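Thiol:disulfide interchange protein DsbA (Pseudomonas aeruginosa, PDB 4ZL8) probably introduces disulfide bonds into other periplasmic proteins by passing on its own redox-active disulfide, as a thioredoxin-fold oxidoreductase of the DsbA subfamily. Local coordinates at residues T46-P49 with W50-L54; D180-I183 with E184-R187. The protein carries 1 engineered substitution. All coordinates share one frame; numbering follows the deposited sequence.

Contact 1 of 2, residues T46-P49 with W50-L54; sequences TIVP and WSEKL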
loop_
_atom_site.group_PDB
_atom_site.type_symbol
_atom_site.label_atom_id
_atom_site.label_comp_id
_atom_site.label_asym_id
_atom_site.label_seq_id
_atom_site.Cartn_x
_atom_site.Cartn_y
_atom_site.Cartn_z
ATOM N N THR A 46 -13.486 -3.467 -0.647
ATOM C CA THR A 46 -13.723 -3.184 0.770
ATOM C C THR A 46 -12.890 -1.984 1.229
ATOM O O THR A 46 -13.421 -1.034 1.816
ATOM C CB THR A 46 -13.409 -4.424 1.621
ATOM O OG1 THR A 46 -14.287 -5.497 1.231
ATOM C CG2 THR A 46 -13.625 -4.146 3.099
ATOM N N ILE A 47 -11.599 -1.996 0.933
ATOM C CA ILE A 47 -10.710 -0.987 1.485
ATOM C C ILE A 47 -10.801 0.340 0.714
ATOM O O ILE A 47 -10.650 1.401 1.297
ATOM C CB ILE A 47 -9.240 -1.502 1.588
ATOM C CG1 ILE A 47 -8.425 -0.527 2.433
ATOM C CG2 ILE A 47 -8.594 -1.725 0.199
ATOM C CD1 ILE A 47 -7.080 -1.037 2.813
ATOM N N VAL A 48 -11.075 0.304 -0.582
ATOM C CA VAL A 48 -11.118 1.548 -1.350
ATOM C C VAL A 48 -12.166 2.540 -0.824
ATOM O O VAL A 48 -11.815 3.671 -0.474
ATOM C CB VAL A 48 -11.269 1.290 -2.864
ATOM C CG1 VAL A 48 -11.567 2.600 -3.617
ATOM C CG2 VAL A 48 -9.989 0.651 -3.434
ATOM N N PRO A 49 -13.444 2.156 -0.755
ATOM C CA PRO A 49 -14.388 3.186 -0.311
ATOM C C PRO A 49 -14.120 3.634 1.124
ATOM O O PRO A 49 -14.305 4.810 1.468
ATOM C CB PRO A 49 -15.759 2.508 -0.431
ATOM C CG PRO A 49 -15.476 1.031 -0.474
ATOM C CD PRO A 49 -14.093 0.862 -1.041
ATOM N N TRP A 50 -13.687 2.721 1.975
ATOM C CA TRP A 50 -13.357 3.077 3.358
ATOM C C TRP A 50 -12.231 4.099 3.402
ATOM O O TRP A 50 -12.282 5.089 4.154
ATOM C CB TRP A 50 -12.962 1.795 4.109
ATOM C CG TRP A 50 -12.427 1.986 5.519
ATOM C CD1 TRP A 50 -13.164 2.064 6.652
ATOM C CD2 TRP A 50 -11.060 2.076 5.923
ATOM N NE1 TRP A 50 -12.343 2.215 7.754
ATOM C CE2 TRP A 50 -11.044 2.231 7.329
ATOM C CE3 TRP A 50 -9.843 2.043 5.232
ATOM C CZ2 TRP A 50 -9.853 2.349 8.059
ATOM C CZ3 TRP A 50 -8.656 2.156 5.960
ATOM C CH2 TRP A 50 -8.675 2.304 7.361
ATOM N N SER A 51 -11.219 3.898 2.574
ATOM C CA SER A 51 -10.049 4.771 2.578
ATOM C C SER A 51 -10.416 6.183 2.119
ATOM O O SER A 51 -9.790 7.161 2.551
ATOM C CB SER A 51 -8.932 4.198 1.709
ATOM O OG SER A 51 -9.225 4.293 0.331
ATOM N N GLU A 52 -11.451 6.308 1.299
ATOM C CA GLU A 52 -11.833 7.601 0.752
ATOM C C GLU A 52 -12.664 8.419 1.741
ATOM O O GLU A 52 -12.861 9.628 1.548
ATOM C CB GLU A 52 -12.567 7.411 -0.579
ATOM C CG GLU A 52 -11.661 6.877 -1.673
ATOM C CD GLU A 52 -12.389 6.533 -2.950
ATOM O OE1 GLU A 52 -13.637 6.598 -2.975
ATOM O OE2 GLU A 52 -11.696 6.184 -3.930
ATOM N N LYS A 53 -13.129 7.780 2.813
ATOM C CA LYS A 53 -13.979 8.450 3.790
ATOM C C LYS A 53 -13.311 8.719 5.130
ATOM O O LYS A 53 -13.990 9.080 6.091
ATOM C CB LYS A 53 -15.232 7.616 4.034
ATOM C CG LYS A 53 -16.098 7.477 2.798
ATOM C CD LYS A 53 -17.175 6.433 3.001
ATOM C CE LYS A 53 -17.751 5.966 1.671
ATOM N NZ LYS A 53 -18.501 4.685 1.816
ATOM N N LEU A 54 -11.996 8.571 5.200
ATOM C CA LEU A 54 -11.284 8.771 6.463
ATOM C C LEU A 54 -11.237 10.252 6.814
ATOM O O LEU A 54 -11.331 11.096 5.938
ATOM C CB LEU A 54 -9.877 8.196 6.393
ATOM C CG LEU A 54 -9.836 6.665 6.243
ATOM C CD1 LEU A 54 -8.466 6.189 5.757
ATOM C CD2 LEU A 54 -10.170 6.039 7.565
#

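Contact 2 of 2, residues D180-I183 with E184-R187; sequences DYLI and EKER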
loop_
_atom_site.group_PDB
_atom_site.type_symbol
_atom_site.label_atom_id
_atom_site.label_comp_id
_atom_site.label_asym_id
_atom_site.label_seq_id
_atom_site.Cartn_x
_atom_site.Cartn_y
_atom_site.Cartn_z
ATOM N N ASP A 180 -10.235 1.048 12.368
ATOM C CA ASP A 180 -10.952 2.167 12.965
ATOM C C ASP A 180 -10.677 2.235 14.468
ATOM O O ASP A 180 -10.470 3.318 15.015
ATOM C CB ASP A 180 -12.458 1.997 12.752
ATOM C CG ASP A 180 -12.902 2.290 11.326
ATOM O OD1 ASP A 180 -12.153 2.940 10.579
ATOM O OD2 ASP A 180 -14.036 1.868 10.976
ATOM N N TYR A 181 -10.765 1.099 15.147
ATOM C CA TYR A 181 -10.507 1.001 16.582
ATOM C C TYR A 181 -9.113 1.520 16.929
ATOM O O TYR A 181 -8.939 2.300 17.870
ATOM C CB TYR A 181 -10.673 -0.457 16.996
ATOM C CG TYR A 181 -10.278 -0.822 18.395
ATOM C CD1 TYR A 181 -11.214 -0.834 19.425
ATOM C CD2 TYR A 181 -8.980 -1.218 18.676
ATOM C CE1 TYR A 181 -10.855 -1.223 20.699
ATOM C CE2 TYR A 181 -8.609 -1.605 19.933
ATOM C CZ TYR A 181 -9.540 -1.611 20.943
ATOM O OH TYR A 181 -9.163 -2.022 22.204
ATOM N N LEU A 182 -8.117 1.102 16.156
ATOM C CA LEU A 182 -6.740 1.495 16.422
ATOM C C LEU A 182 -6.499 2.967 16.100
ATOM O O LEU A 182 -5.721 3.654 16.775
ATOM C CB LEU A 182 -5.770 0.572 15.680
ATOM C CG LEU A 182 -5.837 -0.857 16.213
ATOM C CD1 LEU A 182 -5.076 -1.775 15.230
ATOM C CD2 LEU A 182 -5.306 -1.008 17.615
ATOM N N ILE A 183 -7.184 3.475 15.090
ATOM C CA ILE A 183 -7.154 4.904 14.812
ATOM C C ILE A 183 -7.698 5.685 16.011
ATOM O O ILE A 183 -7.073 6.664 16.453
ATOM C CB ILE A 183 -7.937 5.266 13.533
ATOM C CG1 ILE A 183 -7.214 4.736 12.282
ATOM C CG2 ILE A 183 -8.134 6.763 13.427
ATOM C CD1 ILE A 183 -8.092 4.686 11.077
ATOM N N GLU A 184 -8.828 5.269 16.575
ATOM C CA GLU A 184 -9.350 5.933 17.766
ATOM C C GLU A 184 -8.378 5.846 18.946
ATOM O O GLU A 184 -8.232 6.793 19.704
ATOM C CB GLU A 184 -10.712 5.356 18.165
ATOM C CG GLU A 184 -11.835 5.620 17.154
ATOM C CD GLU A 184 -12.279 7.054 17.048
ATOM O OE1 GLU A 184 -11.878 7.923 17.857
ATOM O OE2 GLU A 184 -13.053 7.328 16.111
ATOM N N LYS A 185 -7.712 4.717 19.088
ATOM C CA LYS A 185 -6.738 4.529 20.158
ATOM C C LYS A 185 -5.649 5.600 20.037
ATOM O O LYS A 185 -5.267 6.245 21.029
ATOM C CB LYS A 185 -6.152 3.118 20.065
ATOM C CG LYS A 185 -5.133 2.792 21.141
ATOM C CD LYS A 185 -4.689 1.336 21.040
ATOM C CE LYS A 185 -3.616 0.950 22.062
ATOM N NZ LYS A 185 -4.136 0.842 23.450
ATOM N N GLU A 186 -5.164 5.788 18.816
ATOM C CA GLU A 186 -4.089 6.727 18.596
ATOM C C GLU A 186 -4.586 8.173 18.718
ATOM O O GLU A 186 -3.848 9.038 19.190
ATOM C CB GLU A 186 -3.448 6.469 17.239
ATOM C CG GLU A 186 -2.672 5.172 17.163
ATOM C CD GLU A 186 -1.575 5.144 18.175
ATOM O OE1 GLU A 186 -1.723 4.482 19.213
ATOM O OE2 GLU A 186 -0.576 5.849 17.956
ATOM N N ARG A 187 -5.826 8.444 18.310
ATOM C CA ARG A 187 -6.382 9.789 18.460
ATOM C C ARG A 187 -6.511 10.178 19.928
ATOM O O ARG A 187 -6.336 11.343 20.288
ATOM C CB ARG A 187 -7.736 9.904 17.747
ATOM C CG ARG A 187 -8.276 11.314 17.692
ATOM C CD ARG A 187 -9.553 11.421 16.878
ATOM N NE ARG A 187 -9.321 11.181 15.451
ATOM C CZ ARG A 187 -9.786 10.153 14.743
ATOM N NH1 ARG A 187 -10.548 9.200 15.293
ATOM N NH2 ARG A 187 -9.502 10.077 13.460
#

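Contact 1 of 2, residues T46-P49 with W50-L54
S51 and E52 both bond to the carbonyl of V48 near the C-terminal end of helix 38-52, so that one oxygen serves two donors. The hydroxyl OG of S51 gives a hydrogen bond to V48 O at 2.8 Å, while E52 N reaches the same oxygen at 3.2 Å. The two arrive differently: the amide lies nearly in line with the carbonyl, whereas the hydroxyl comes in at a C=O...OG angle of 123°, somewhat tilted from the carbonyl plane. A chi1 of 72° sets OG between the S51 backbone N and carbonyl carbon, folding it back against the preceding turn. S51's own amide goes to I47 O at 2.9 Å, so both of its donors are used within the helix. E52 N has a second, weak bond to P49 O, with an i to i+3 spacing; together with K53 N to W50 O at 3.1 Å this is consistent with a tighter, 3-10-like last turn. P49 itself has no N-H for the turn before it, and the helix is kinked there.

Beside these polar links, CG1 of I47 touches CE3 of W50 at 4.1 Å, the two side chains lying aslant. L54 CD2 lies over one face of the indole, 3.7 Å above its plane and displaced toward the rim. The indole NE1 is satisfied by D180 of helix 172-188. Within the thioredoxin-type beta-alpha-beta unit formed by strand 27-33, helix 38-52 and strand 58-64, I47 and S51 rest on F60 of strand 58-64, W50 reaches V29 of strand 27-33, and the W50 side chain also touches L176 and A179 of helix 172-188.

Contact 2 of 2, residues D180-I183 with E184-R187
CG2 of I183 lies against the guanidinium end of R187, one helical turn further on, with NH2 at 3.6 Å and NH1 at 3.9 Å. The two side chains run aslant, an apolar branch packed against a charged group. The R187 chain leaves with CG anti to the backbone N (chi1 -172°) and bends at chi3 (-68°), which swings the guanidinium back alongside the isoleucine. E184, three residues before the arginine, also holds it: its carboxylate approaches the guanidinium edge in plane, and OE1 forms a salt bridge with NH1 at 3.2 Å. A second carboxylate, that of D57, pairs with NE, so two acidic groups would be expected to help fix the rotation of the arginine head.

On another flank, L182 and K185 run side by side, CD2 of the leucine meeting the aliphatic CD of the lysine at 4.2 Å. Four consecutive i to i+4 backbone hydrogen bonds, from E184 N to D180 O through R187 N to I183 O, the latter 2.9 Å long, hold this part of the helix regular and space the side chains one turn apart. E186 is buried, and its carboxylate is satisfied by Y162 OH, N159 ND2 and a salt bridge to K161.

The last turns of helix 172-188 pack on the sheet: I183 touches I27 and V29 of strand 27-33 and V58 of strand 58-64, whereas L182 touches Y162 and F164 of strand 162-165.

How the contacts relate
Contacts 1 and 2 lie on two different helices, 38-52 and 172-188, with centres about 16 Å apart, yet they touch directly. The indole NE1 of W50 in contact 1 probably donates a hydrogen bond to OD1 of D180 in contact 2 at 2.9 Å. I183 CD1 also packs on W50 CZ2 at 4.2 Å and on L54 CD2 at 4.3 Å, so one methyl of contact 2 meets two side chains of contact 1. The predicted redox-active pair C37 and C40 lies at the start of the helix that contact 1 closes; through these touches the end of that helix is held to helix 172-188.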